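Local coordinates for flavohemoprotein (Vibrio cholerae O1 biovar El Tor, PDB 4EH1) that probably detoxifies nitric oxide, turning it into nitrate with oxygen and NAD(P)H, this chain being the reductase domain that binds FAD and the nicotinamide nucleotide, at residues A[118-123]-A[210-215]; A[143-148]-A[195-200]; A[204-209]-A[214-219]; A[219-224]-A[228-233]. All coordinates share one frame; numbering follows the deposited sequence.

How the interactions relate
All four contacts sit in the NAD-binding half of the reductase, on one face of its parallel sheet. Interactions 1, 3 and 4 follow helix 210-223 from its first turn to its last, with centres about 4 Å apart (1 and 3), about 7 Å (3 and 4) and about 11 Å (1 and 4). Interaction 2, about 14 Å from interaction 1 between centres, covers the same face beside that helix with loop 195-200. Neighbouring strands are joined by probable hydrogen bonds: L119 O to L147 N is 2.6 Å, V118 O to Y205 N 2.8 Å and F204 O to H231 N 2.8 Å. Toward the flavin, E233 of interaction 4 touches FAD, while the S121 side chain of interaction 1 stays about 11 Å away.

Interaction 1: residues A[118-123]-A[210-215]; sequences VLISAG and IGFMQY
F212 reaches from the first turn of helix 210-223 to A122 and I120 on strand 117-122, joining helix to parallel sheet in the Rossmann-like NAD-binding domain. Strand and helix run roughly antiparallel here, at 143° between their directions, with the short axes 9.1 Å apart.

The CH-pi contact comes first: the A122 methyl sits squarely on one face of the F212 ring, CB lying 3.6 Å from the ring centroid and only 5° off the normal. Such a central seat leaves CB almost equally far from several ring carbons.

Apolar packing does the rest. F212 has CG anti to its backbone N (chi1 170°), which sends the ring out from the helix and over the end of the strand. The I120 branch methyl CG2 meets the ring at its edge, near the ring plane. S121 contributes backbone alone, since its CB points to the other face of the sheet, where A126 and M129 of helix 126-138 lie. The strand then leads into G123, part of the probable NADP(+) site, whose O accepts a bond from Y148 OH.

At the far corner of the ring, F212 CZ touches I120 CG2 at 3.7 Å and S121 C at 3.8 Å.

Interaction 2: residues A[143-148]-A[195-200]; sequences GVTYLY and LILPIE
L147, on the middle of strand 144-150, pushes its isobutyl group out to meet L195 and L197 from the loop before strand 203-208. Its CB already leaves the sheet on the loop side. With CG anti to the carbonyl carbon (chi1 -51°) and CD1 continuing the extended line (chi2 175°), CB and CG serve as a stalk, and the touching is left to the two methyls.

CD1 is the busier one. It meets L195 CD1 at 4.1 Å and L197 CD2 at 4.2 Å, two leucine methyls of the loop that converge on it from the same side. CD2 turns to L195 as well, with L195 CD1 again 4.2 Å away. L147 and L195 thus approach tip to tip, each reaching outward from its own backbone, whereas L197 comes in obliquely: its CB does not point at the strand, and only the CD2 branch closes the distance. The same L197 CD2 lies 4.4 Å from T145 CG2, a loose touch one step of the strand's face earlier.

All spacings exceed 4 Å, so this is relaxed, wholly apolar packing. W176 of strand 172-177 touches both L147 and L195 and closes the group on that flank; V118 and I120 of strand 117-122 touch L147 on another. Beyond L197 the chain bends through an inverse gamma turn centred on P198, with a weak bond from I199 N to L197 O.

The arrangement is that of a Rossmann-like parallel sheet, one part of whose face is covered by an irregular connecting loop, while helix 210-223 packs alongside.

Interaction 3: residues A[204-209]-A[214-219]; sequences FYLCGP and QYVVKQ
L206 of strand 203-208 has the most surface buried in this contact, and it spends it on two successive valines of helix 210-223, V216 and V217. Strand and helix are the first two elements of a beta-alpha-beta unit that ends in strand 230-234.

The leucine stands up from the sheet with CG anti to the carbonyl carbon (chi1 -77°) and CD2 as the leading methyl. CD2 lies 3.4 Å from V217 CG2, tighter than usual for two methyl carbons, and the side chains meet there at about a right angle. V217 does not aim its CB at the strand; CG2, the branch beside its backbone N, makes the touch.

V216 directs its CB toward the strand, and its side chain meets the leucine obliquely. Its CG1 is 3.9 Å from L206 CD2 and 4.1 Å from L206 CG, so it presses against the leucine's branch point as well as its tip. I120 of the neighbouring strand 117-122 also touches V216, while M213 and L220, one turn before and after the valines, flank L206.

Every atom that meets here is aliphatic carbon and the contact is buried. Helix and strand are therefore held by shape and exclusion of water, with a tight, perhaps slightly strained fit at the close methyl pair.

Interaction 4: residues A[219-224]-A[228-233]; sequences QLLALG and ARIHYE. With SO4 (sulfate ion), chain F.
A single methyl, I230 CD1, makes all the close apolar contact with the last turns of helix 210-223, meeting L221 CD2 at 4.0 Å and L220 CB at 4.2 Å. I230 aims its CB at the helix, and a near-extended chi2 (164°) carries CD1 out to the notch beside these two adjacent residues; L221 comes at it at about a right angle, whereas L220 offers the root of its side chain.

The helix stops just beyond in a Schellman motif. G224 takes a positive phi of 112°, and its N reaches back to L221 O at 3.0 Å and, weakly, to L220 O. The chain then turns into strand 230-234, the last element of the beta-alpha-beta unit. R229 brings its guanidinium near this corner, but G224 O is a distant 4.3 Å from NH2; the NH1 end is bonded to G202 O and I199 O.

Along the strand, a sulfate, probably from the crystallisation liquor, accepts a nearly straight bond from Y232 N to its O1 (3.3 Å, 168°). E233, next in line, touches FAD and probably influences the redox potential of the heme and the FAD.

The helix end thus meets the strand by packing of aliphatic carbons, without a polar bond between them, while the R229 NH1 end is taken up by backbone carbonyls.

Interaction 1: residues A[118-123]-A[210-215]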
loop_
_atom_site.group_PDB
_atom_site.type_symbol
_atom_site.label_atom_id
_atom_site.label_comp_id
_atom_site.label_asym_id
_atom_site.label_seq_id
_atom_site.Cartn_x
_atom_site.Cartn_y
_atom_site.Cartn_z
ATOM N N VAL A 118 25.395 14.392 -6.088
ATOM C CA VAL A 118 24.656 13.668 -7.124
ATOM C C VAL A 118 24.194 12.293 -6.614
ATOM O O VAL A 118 24.994 11.494 -6.123
ATOM C CB VAL A 118 25.445 13.588 -8.474
ATOM C CG1 VAL A 118 24.607 12.925 -9.547
ATOM C CG2 VAL A 118 25.807 14.986 -8.975
ATOM N N LEU A 119 22.893 12.040 -6.690
ATOM C CA LEU A 119 22.354 10.738 -6.303
ATOM C C LEU A 119 21.934 10.026 -7.596
ATOM O O LEU A 119 21.191 10.584 -8.407
ATOM C CB LEU A 119 21.129 10.886 -5.392
ATOM C CG LEU A 119 21.286 11.807 -4.177
ATOM C CD1 LEU A 119 20.030 11.819 -3.321
ATOM C CD2 LEU A 119 22.515 11.392 -3.350
ATOM N N ILE A 120 22.401 8.792 -7.760
ATOM C CA ILE A 120 22.157 8.005 -8.954
ATOM C C ILE A 120 21.725 6.612 -8.549
ATOM O O ILE A 120 22.430 5.910 -7.822
ATOM C CB ILE A 120 23.438 7.851 -9.803
ATOM C CG1 ILE A 120 24.078 9.224 -10.055
ATOM C CG2 ILE A 120 23.130 7.109 -11.132
ATOM C CD1 ILE A 120 25.415 9.166 -10.835
ATOM N N SER A 121 20.574 6.193 -9.039
ATOM C CA SER A 121 20.115 4.844 -8.743
ATOM C C SER A 121 19.189 4.313 -9.822
ATOM O O SER A 121 18.708 5.079 -10.662
ATOM C CB SER A 121 19.380 4.827 -7.400
ATOM O OG SER A 121 18.312 5.755 -7.415
ATOM N N ALA A 122 18.929 3.004 -9.748
ATOM C CA ALA A 122 18.028 2.299 -10.650
ATOM C C ALA A 122 17.153 1.320 -9.897
ATOM O O ALA A 122 17.621 0.605 -9.003
ATOM C CB ALA A 122 18.822 1.519 -11.722
ATOM N N GLY A 123 15.894 1.250 -10.288
ATOM C CA GLY A 123 15.000 0.277 -9.695
ATOM C C GLY A 123 14.901 0.499 -8.192
ATOM O O GLY A 123 14.610 1.596 -7.738
ATOM N N ILE A 210 24.566 -4.621 -9.785
ATOM C CA ILE A 210 25.951 -4.539 -10.230
ATOM C C ILE A 210 26.120 -4.095 -11.698
ATOM O O ILE A 210 26.999 -3.285 -12.006
ATOM C CB ILE A 210 26.716 -5.880 -9.956
ATOM C CG1 ILE A 210 28.210 -5.731 -10.268
ATOM C CG2 ILE A 210 26.111 -7.051 -10.756
ATOM C CD1 ILE A 210 28.861 -4.564 -9.507
ATOM N N GLY A 211 25.302 -4.628 -12.607
ATOM C CA GLY A 211 25.434 -4.269 -14.018
ATOM C C GLY A 211 25.246 -2.779 -14.265
ATOM O O GLY A 211 26.060 -2.125 -14.915
ATOM N N PHE A 212 24.170 -2.232 -13.725
ATOM C CA PHE A 212 23.963 -0.784 -13.740
ATOM C C PHE A 212 25.103 -0.035 -13.020
ATOM O O PHE A 212 25.611 1.001 -13.497
ATOM C CB PHE A 212 22.609 -0.442 -13.099
ATOM C CG PHE A 212 22.403 1.051 -12.843
ATOM C CD1 PHE A 212 21.931 1.892 -13.855
ATOM C CD2 PHE A 212 22.659 1.596 -11.602
ATOM C CE1 PHE A 212 21.744 3.251 -13.623
ATOM C CE2 PHE A 212 22.479 2.967 -11.355
ATOM C CZ PHE A 212 22.017 3.785 -12.361
ATOM N N MET A 213 25.517 -0.537 -11.867
ATOM C CA MET A 213 26.599 0.140 -11.144
ATOM C C MET A 213 27.881 0.235 -12.018
ATOM O O MET A 213 28.468 1.302 -12.172
ATOM C CB MET A 213 26.900 -0.598 -9.844
ATOM C CG MET A 213 28.015 0.020 -9.022
ATOM S SD MET A 213 27.471 1.590 -8.303
ATOM C CE MET A 213 25.812 1.204 -7.767
ATOM N N GLN A 214 28.287 -0.886 -12.612
ATOM C CA GLN A 214 29.480 -0.910 -13.455
ATOM C C GLN A 214 29.344 0.075 -14.618
ATOM O O GLN A 214 30.250 0.855 -14.911
ATOM C CB GLN A 214 29.707 -2.321 -13.985
ATOM C CG GLN A 214 30.234 -3.284 -12.939
ATOM C CD GLN A 214 31.677 -2.981 -12.498
ATOM O OE1 GLN A 214 32.635 -3.188 -13.242
ATOM N NE2 GLN A 214 31.822 -2.494 -11.294
ATOM N N TYR A 215 28.185 0.042 -15.261
ATOM C CA TYR A 215 27.880 0.968 -16.337
ATOM C C TYR A 215 28.021 2.452 -15.913
ATOM O O TYR A 215 28.648 3.259 -16.613
ATOM C CB TYR A 215 26.469 0.667 -16.817
ATOM C CG TYR A 215 25.963 1.598 -17.867
ATOM C CD1 TYR A 215 26.516 1.618 -19.142
ATOM C CD2 TYR A 215 24.908 2.442 -17.595
ATOM C CE1 TYR A 215 26.024 2.485 -20.117
ATOM C CE2 TYR A 215 24.411 3.298 -18.548
ATOM C CZ TYR A 215 24.966 3.326 -19.804
ATOM O OH TYR A 215 24.443 4.211 -20.719
#

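Interaction 2: residues A[143-148]-A[195-200]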
loop_
_atom_site.group_PDB
_atom_site.type_symbol
_atom_site.label_atom_id
_atom_site.label_comp_id
_atom_site.label_asym_id
_atom_site.label_seq_id
_atom_site.Cartn_x
_atom_site.Cartn_y
_atom_site.Cartn_z
ATOM N N GLY A 143 22.098 22.401 -3.984
ATOM C CA GLY A 143 22.982 21.750 -4.943
ATOM C C GLY A 143 22.835 20.226 -4.995
ATOM O O GLY A 143 23.827 19.491 -4.976
ATOM N N VAL A 144 21.598 19.755 -5.056
ATOM C CA VAL A 144 21.330 18.315 -5.149
ATOM C C VAL A 144 20.752 17.932 -6.530
ATOM O O VAL A 144 19.813 18.569 -7.015
ATOM C CB VAL A 144 20.382 17.818 -4.022
ATOM C CG1 VAL A 144 20.156 16.294 -4.132
ATOM C CG2 VAL A 144 20.951 18.155 -2.631
ATOM N N THR A 145 21.350 16.917 -7.157
ATOM C CA THR A 145 20.847 16.345 -8.404
ATOM C C THR A 145 20.454 14.868 -8.192
ATOM O O THR A 145 21.227 14.058 -7.665
ATOM C CB THR A 145 21.900 16.429 -9.534
ATOM O OG1 THR A 145 22.278 17.787 -9.736
ATOM C CG2 THR A 145 21.322 15.896 -10.862
ATOM N N TYR A 146 19.249 14.515 -8.604
ATOM C CA TYR A 146 18.776 13.154 -8.465
ATOM C C TYR A 146 18.621 12.498 -9.854
ATOM O O TYR A 146 17.851 12.967 -10.695
ATOM C CB TYR A 146 17.439 13.211 -7.761
ATOM C CG TYR A 146 16.767 11.888 -7.479
ATOM C CD1 TYR A 146 15.769 11.403 -8.326
ATOM C CD2 TYR A 146 17.087 11.149 -6.338
ATOM C CE1 TYR A 146 15.125 10.209 -8.071
ATOM C CE2 TYR A 146 16.451 9.942 -6.073
ATOM C CZ TYR A 146 15.461 9.486 -6.940
ATOM O OH TYR A 146 14.809 8.305 -6.686
ATOM N N LEU A 147 19.356 11.425 -10.103
ATOM C CA LEU A 147 19.283 10.747 -11.405
ATOM C C LEU A 147 18.760 9.332 -11.176
ATOM O O LEU A 147 19.328 8.578 -10.378
ATOM C CB LEU A 147 20.646 10.719 -12.100
ATOM C CG LEU A 147 21.428 12.045 -12.238
ATOM C CD1 LEU A 147 22.798 11.799 -12.841
ATOM C CD2 LEU A 147 20.701 13.070 -13.071
ATOM N N TYR A 148 17.678 8.983 -11.870
ATOM C CA TYR A 148 16.951 7.743 -11.601
ATOM C C TYR A 148 16.601 6.999 -12.907
ATOM O O TYR A 148 16.133 7.614 -13.882
ATOM C CB TYR A 148 15.658 8.032 -10.809
ATOM C CG TYR A 148 14.933 6.756 -10.380
ATOM C CD1 TYR A 148 15.575 5.805 -9.595
ATOM C CD2 TYR A 148 13.626 6.482 -10.803
ATOM C CE1 TYR A 148 14.940 4.607 -9.225
ATOM C CE2 TYR A 148 12.972 5.274 -10.444
ATOM C CZ TYR A 148 13.634 4.364 -9.640
ATOM O OH TYR A 148 13.016 3.201 -9.249
ATOM N N LEU A 195 24.977 15.639 -19.603
ATOM C CA LEU A 195 24.300 16.255 -18.476
ATOM C C LEU A 195 25.139 17.366 -17.834
ATOM O O LEU A 195 26.362 17.276 -17.801
ATOM C CB LEU A 195 23.998 15.197 -17.431
ATOM C CG LEU A 195 23.048 14.089 -17.867
ATOM C CD1 LEU A 195 22.800 13.166 -16.696
ATOM C CD2 LEU A 195 21.738 14.633 -18.421
ATOM N N ILE A 196 24.486 18.395 -17.304
ATOM C CA ILE A 196 25.195 19.357 -16.481
ATOM C C ILE A 196 25.408 18.767 -15.087
ATOM O O ILE A 196 24.446 18.567 -14.353
ATOM C CB ILE A 196 24.395 20.666 -16.315
ATOM C CG1 ILE A 196 23.998 21.247 -17.674
ATOM C CG2 ILE A 196 25.211 21.676 -15.493
ATOM C CD1 ILE A 196 23.209 22.555 -17.544
ATOM N N LEU A 197 26.660 18.519 -14.717
ATOM C CA LEU A 197 26.993 17.791 -13.493
ATOM C C LEU A 197 28.256 18.343 -12.823
ATOM O O LEU A 197 29.192 18.778 -13.498
ATOM C CB LEU A 197 27.268 16.311 -13.827
ATOM C CG LEU A 197 26.117 15.402 -14.277
ATOM C CD1 LEU A 197 26.665 14.043 -14.613
ATOM C CD2 LEU A 197 25.018 15.286 -13.219
ATOM N N PRO A 198 28.324 18.255 -11.487
ATOM C CA PRO A 198 29.497 18.790 -10.780
ATOM C C PRO A 198 30.608 17.759 -10.762
ATOM O O PRO A 198 30.951 17.210 -9.719
ATOM C CB PRO A 198 28.964 19.039 -9.368
ATOM C CG PRO A 198 27.908 17.974 -9.198
ATOM C CD PRO A 198 27.292 17.753 -10.562
ATOM N N ILE A 199 31.156 17.506 -11.940
ATOM C CA ILE A 199 32.188 16.504 -12.141
ATOM C C ILE A 199 33.407 16.765 -11.235
ATOM O O ILE A 199 33.919 15.856 -10.577
ATOM C CB ILE A 199 32.627 16.509 -13.634
ATOM C CG1 ILE A 199 31.435 16.176 -14.550
ATOM C CG2 ILE A 199 33.829 15.571 -13.869
ATOM C CD1 ILE A 199 30.791 14.804 -14.248
ATOM N N GLU A 200 33.869 18.009 -11.194
ATOM C CA GLU A 200 35.115 18.315 -10.478
ATOM C C GLU A 200 34.952 18.309 -8.956
ATOM O O GLU A 200 35.834 17.853 -8.244
ATOM C CB GLU A 200 35.709 19.649 -10.941
ATOM C CG GLU A 200 36.105 19.687 -12.417
ATOM C CD GLU A 200 37.308 18.798 -12.758
ATOM O OE1 GLU A 200 38.279 18.760 -11.960
ATOM O OE2 GLU A 200 37.282 18.144 -13.830
#

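Interaction 3: residues A[204-209]-A[214-219]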
loop_
_atom_site.group_PDB
_atom_site.type_symbol
_atom_site.label_atom_id
_atom_site.label_comp_id
_atom_site.label_asym_id
_atom_site.label_seq_id
_atom_site.Cartn_x
_atom_site.Cartn_y
_atom_site.Cartn_z
ATOM N N PHE A 204 29.342 11.805 -5.620
ATOM C CA PHE A 204 28.433 10.958 -6.391
ATOM C C PHE A 204 28.081 9.718 -5.584
ATOM O O PHE A 204 28.952 8.904 -5.281
ATOM C CB PHE A 204 29.076 10.567 -7.742
ATOM C CG PHE A 204 29.283 11.743 -8.658
ATOM C CD1 PHE A 204 30.302 12.661 -8.411
ATOM C CD2 PHE A 204 28.436 11.954 -9.739
ATOM C CE1 PHE A 204 30.480 13.788 -9.236
ATOM C CE2 PHE A 204 28.584 13.068 -10.563
ATOM C CZ PHE A 204 29.605 13.996 -10.313
ATOM N N TYR A 205 26.806 9.590 -5.224
ATOM C CA TYR A 205 26.332 8.418 -4.505
ATOM C C TYR A 205 25.506 7.569 -5.459
ATOM O O TYR A 205 24.610 8.083 -6.142
ATOM C CB TYR A 205 25.468 8.835 -3.299
ATOM C CG TYR A 205 26.242 9.495 -2.174
ATOM C CD1 TYR A 205 26.566 10.863 -2.218
ATOM C CD2 TYR A 205 26.609 8.779 -1.049
ATOM C CE1 TYR A 205 27.279 11.481 -1.159
ATOM C CE2 TYR A 205 27.325 9.385 0.015
ATOM C CZ TYR A 205 27.649 10.738 -0.050
ATOM O OH TYR A 205 28.341 11.339 1.001
ATOM N N LEU A 206 25.799 6.274 -5.493
ATOM C CA LEU A 206 25.234 5.346 -6.472
ATOM C C LEU A 206 24.623 4.118 -5.797
ATOM O O LEU A 206 25.249 3.519 -4.925
ATOM C CB LEU A 206 26.353 4.810 -7.371
ATOM C CG LEU A 206 26.943 5.668 -8.488
ATOM C CD1 LEU A 206 27.422 7.035 -8.019
ATOM C CD2 LEU A 206 28.086 4.926 -9.106
ATOM N N CYS A 207 23.432 3.701 -6.218
ATOM C CA CYS A 207 22.873 2.461 -5.690
ATOM C C CYS A 207 22.035 1.712 -6.703
ATOM O O CYS A 207 21.141 2.290 -7.330
ATOM C CB CYS A 207 21.983 2.726 -4.471
ATOM S SG CYS A 207 21.335 1.168 -3.741
ATOM N N GLY A 208 22.290 0.412 -6.833
ATOM C CA GLY A 208 21.521 -0.410 -7.760
ATOM C C GLY A 208 22.239 -1.719 -8.016
ATOM O O GLY A 208 23.244 -2.010 -7.365
ATOM N N PRO A 209 21.733 -2.506 -8.972
ATOM C CA PRO A 209 22.321 -3.811 -9.329
ATOM C C PRO A 209 23.725 -3.598 -9.883
ATOM O O PRO A 209 24.014 -2.507 -10.399
ATOM C CB PRO A 209 21.407 -4.326 -10.452
ATOM C CG PRO A 209 20.158 -3.513 -10.389
ATOM C CD PRO A 209 20.533 -2.180 -9.766
ATOM N N GLN A 214 28.287 -0.886 -12.612
ATOM C CA GLN A 214 29.480 -0.910 -13.455
ATOM C C GLN A 214 29.344 0.075 -14.618
ATOM O O GLN A 214 30.250 0.855 -14.911
ATOM C CB GLN A 214 29.707 -2.321 -13.985
ATOM C CG GLN A 214 30.234 -3.284 -12.939
ATOM C CD GLN A 214 31.677 -2.981 -12.498
ATOM O OE1 GLN A 214 32.635 -3.188 -13.242
ATOM N NE2 GLN A 214 31.822 -2.494 -11.294
ATOM N N TYR A 215 28.185 0.042 -15.261
ATOM C CA TYR A 215 27.880 0.968 -16.337
ATOM C C TYR A 215 28.021 2.452 -15.913
ATOM O O TYR A 215 28.648 3.259 -16.613
ATOM C CB TYR A 215 26.469 0.667 -16.817
ATOM C CG TYR A 215 25.963 1.598 -17.867
ATOM C CD1 TYR A 215 26.516 1.618 -19.142
ATOM C CD2 TYR A 215 24.908 2.442 -17.595
ATOM C CE1 TYR A 215 26.024 2.485 -20.117
ATOM C CE2 TYR A 215 24.411 3.298 -18.548
ATOM C CZ TYR A 215 24.966 3.326 -19.804
ATOM O OH TYR A 215 24.443 4.211 -20.719
ATOM N N VAL A 216 27.477 2.810 -14.751
ATOM C CA VAL A 216 27.537 4.215 -14.317
ATOM C C VAL A 216 28.938 4.632 -13.831
ATOM O O VAL A 216 29.445 5.708 -14.183
ATOM C CB VAL A 216 26.525 4.526 -13.204
ATOM C CG1 VAL A 216 26.790 5.916 -12.616
ATOM C CG2 VAL A 216 25.141 4.456 -13.752
ATOM N N VAL A 217 29.566 3.776 -13.027
ATOM C CA VAL A 217 30.893 4.076 -12.518
ATOM C C VAL A 217 31.882 4.278 -13.666
ATOM O O VAL A 217 32.654 5.218 -13.625
ATOM C CB VAL A 217 31.398 2.979 -11.564
ATOM C CG1 VAL A 217 32.918 3.104 -11.309
ATOM C CG2 VAL A 217 30.652 3.065 -10.263
ATOM N N LYS A 218 31.850 3.415 -14.690
ATOM C CA LYS A 218 32.696 3.628 -15.876
ATOM C C LYS A 218 32.461 4.975 -16.566
ATOM O O LYS A 218 33.407 5.664 -16.942
ATOM C CB LYS A 218 32.601 2.462 -16.881
ATOM C CG LYS A 218 33.301 1.186 -16.371
ATOM C CD LYS A 218 32.848 -0.088 -17.079
ATOM C CE LYS A 218 33.632 -1.274 -16.567
ATOM N NZ LYS A 218 33.094 -2.594 -17.082
ATOM N N GLN A 219 31.205 5.355 -16.731
ATOM C CA GLN A 219 30.915 6.691 -17.236
ATOM C C GLN A 219 31.487 7.798 -16.334
ATOM O O GLN A 219 32.080 8.775 -16.827
ATOM C CB GLN A 219 29.417 6.889 -17.373
ATOM C CG GLN A 219 28.770 6.151 -18.544
ATOM C CD GLN A 219 27.328 6.598 -18.675
ATOM O OE1 GLN A 219 27.055 7.715 -19.126
ATOM N NE2 GLN A 219 26.400 5.759 -18.235
#

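Interaction 4: residues A[219-224]-A[228-233]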
loop_
_atom_site.group_PDB
_atom_site.type_symbol
_atom_site.label_atom_id
_atom_site.label_comp_id
_atom_site.label_asym_id
_atom_site.label_seq_id
_atom_site.Cartn_x
_atom_site.Cartn_y
_atom_site.Cartn_z
ATOM N N GLN A 219 31.205 5.355 -16.731
ATOM C CA GLN A 219 30.915 6.691 -17.236
ATOM C C GLN A 219 31.487 7.798 -16.334
ATOM O O GLN A 219 32.080 8.775 -16.827
ATOM C CB GLN A 219 29.417 6.889 -17.373
ATOM C CG GLN A 219 28.770 6.151 -18.544
ATOM C CD GLN A 219 27.328 6.598 -18.675
ATOM O OE1 GLN A 219 27.055 7.715 -19.126
ATOM N NE2 GLN A 219 26.400 5.759 -18.235
ATOM N N LEU A 220 31.308 7.656 -15.022
ATOM C CA LEU A 220 31.814 8.678 -14.097
ATOM C C LEU A 220 33.330 8.832 -14.195
ATOM O O LEU A 220 33.845 9.943 -14.288
ATOM C CB LEU A 220 31.404 8.385 -12.652
ATOM C CG LEU A 220 29.908 8.570 -12.371
ATOM C CD1 LEU A 220 29.618 8.277 -10.917
ATOM C CD2 LEU A 220 29.388 9.987 -12.797
ATOM N N LEU A 221 34.042 7.717 -14.192
ATOM C CA LEU A 221 35.494 7.773 -14.314
ATOM C C LEU A 221 35.952 8.368 -15.649
ATOM O O LEU A 221 36.868 9.185 -15.685
ATOM C CB LEU A 221 36.094 6.386 -14.138
ATOM C CG LEU A 221 35.890 5.771 -12.759
ATOM C CD1 LEU A 221 36.412 4.339 -12.761
ATOM C CD2 LEU A 221 36.618 6.580 -11.734
ATOM N N ALA A 222 35.323 7.956 -16.745
ATOM C CA ALA A 222 35.674 8.503 -18.055
ATOM C C ALA A 222 35.433 10.025 -18.138
ATOM O O ALA A 222 36.093 10.712 -18.926
ATOM C CB ALA A 222 34.909 7.787 -19.153
ATOM N N LEU A 223 34.480 10.535 -17.349
ATOM C CA LEU A 223 34.159 11.966 -17.327
ATOM C C LEU A 223 35.146 12.748 -16.452
ATOM O O LEU A 223 35.257 13.976 -16.554
ATOM C CB LEU A 223 32.727 12.202 -16.822
ATOM C CG LEU A 223 31.612 12.025 -17.856
ATOM C CD1 LEU A 223 30.235 12.043 -17.205
ATOM C CD2 LEU A 223 31.710 13.113 -18.911
ATOM N N GLY A 224 35.863 12.033 -15.594
ATOM C CA GLY A 224 36.902 12.650 -14.807
ATOM C C GLY A 224 36.615 12.735 -13.313
ATOM O O GLY A 224 37.353 13.396 -12.590
ATOM N N ALA A 228 37.673 8.770 -5.235
ATOM C CA ALA A 228 37.386 9.113 -3.842
ATOM C C ALA A 228 36.042 9.836 -3.655
ATOM O O ALA A 228 35.569 9.957 -2.533
ATOM C CB ALA A 228 38.521 9.947 -3.241
ATOM N N ARG A 229 35.431 10.301 -4.748
ATOM C CA ARG A 229 34.149 10.998 -4.678
ATOM C C ARG A 229 33.002 10.142 -5.221
ATOM O O ARG A 229 31.893 10.633 -5.463
ATOM C CB ARG A 229 34.218 12.371 -5.382
ATOM C CG ARG A 229 35.127 13.382 -4.643
ATOM C CD ARG A 229 35.125 14.803 -5.259
ATOM N NE ARG A 229 35.886 14.877 -6.510
ATOM C CZ ARG A 229 35.361 14.954 -7.733
ATOM N NH1 ARG A 229 34.041 14.991 -7.917
ATOM N NH2 ARG A 229 36.169 15.012 -8.788
ATOM N N ILE A 230 33.266 8.849 -5.385
ATOM C CA ILE A 230 32.219 7.915 -5.778
ATOM C C ILE A 230 31.915 7.010 -4.617
ATOM O O ILE A 230 32.788 6.299 -4.117
ATOM C CB ILE A 230 32.647 7.072 -6.962
ATOM C CG1 ILE A 230 32.852 7.979 -8.172
ATOM C CG2 ILE A 230 31.583 6.014 -7.296
ATOM C CD1 ILE A 230 33.613 7.350 -9.285
ATOM N N HIS A 231 30.676 7.043 -4.164
ATOM C CA HIS A 231 30.297 6.235 -3.018
ATOM C C HIS A 231 29.146 5.345 -3.479
ATOM O O HIS A 231 28.253 5.799 -4.201
ATOM C CB HIS A 231 29.862 7.133 -1.858
ATOM C CG HIS A 231 30.682 8.375 -1.699
ATOM N ND1 HIS A 231 31.779 8.446 -0.861
ATOM C CD2 HIS A 231 30.547 9.608 -2.250
ATOM C CE1 HIS A 231 32.290 9.666 -0.916
ATOM N NE2 HIS A 231 31.558 10.391 -1.747
ATOM N N TYR A 232 29.147 4.078 -3.087
ATOM C CA TYR A 232 28.213 3.180 -3.733
ATOM C C TYR A 232 27.814 2.047 -2.838
ATOM O O TYR A 232 28.536 1.687 -1.914
ATOM C CB TYR A 232 28.835 2.601 -5.014
ATOM C CG TYR A 232 29.912 1.574 -4.712
ATOM C CD1 TYR A 232 31.128 1.967 -4.162
ATOM C CD2 TYR A 232 29.716 0.227 -4.967
ATOM C CE1 TYR A 232 32.119 1.059 -3.860
ATOM C CE2 TYR A 232 30.717 -0.707 -4.681
ATOM C CZ TYR A 232 31.919 -0.281 -4.121
ATOM O OH TYR A 232 32.925 -1.174 -3.818
ATOM N N GLU A 233 26.647 1.486 -3.130
ATOM C CA GLU A 233 26.195 0.266 -2.502
ATOM C C GLU A 233 25.503 -0.617 -3.549
ATOM O O GLU A 233 24.643 -0.153 -4.288
ATOM C CB GLU A 233 25.224 0.573 -1.378
ATOM C CG GLU A 233 24.895 -0.676 -0.556
ATOM C CD GLU A 233 24.153 -0.365 0.734
ATOM O OE1 GLU A 233 24.710 -0.608 1.829
ATOM O OE2 GLU A 233 23.005 0.126 0.655
HETATM S S SO4 F . 31.167 3.111 0.420
HETATM O O1 SO4 F . 31.539 3.263 -0.988
HETATM O O2 SO4 F . 31.273 1.707 0.822
HETATM O O3 SO4 F . 32.051 3.928 1.253
HETATM O O4 SO4 F . 29.796 3.576 0.619
#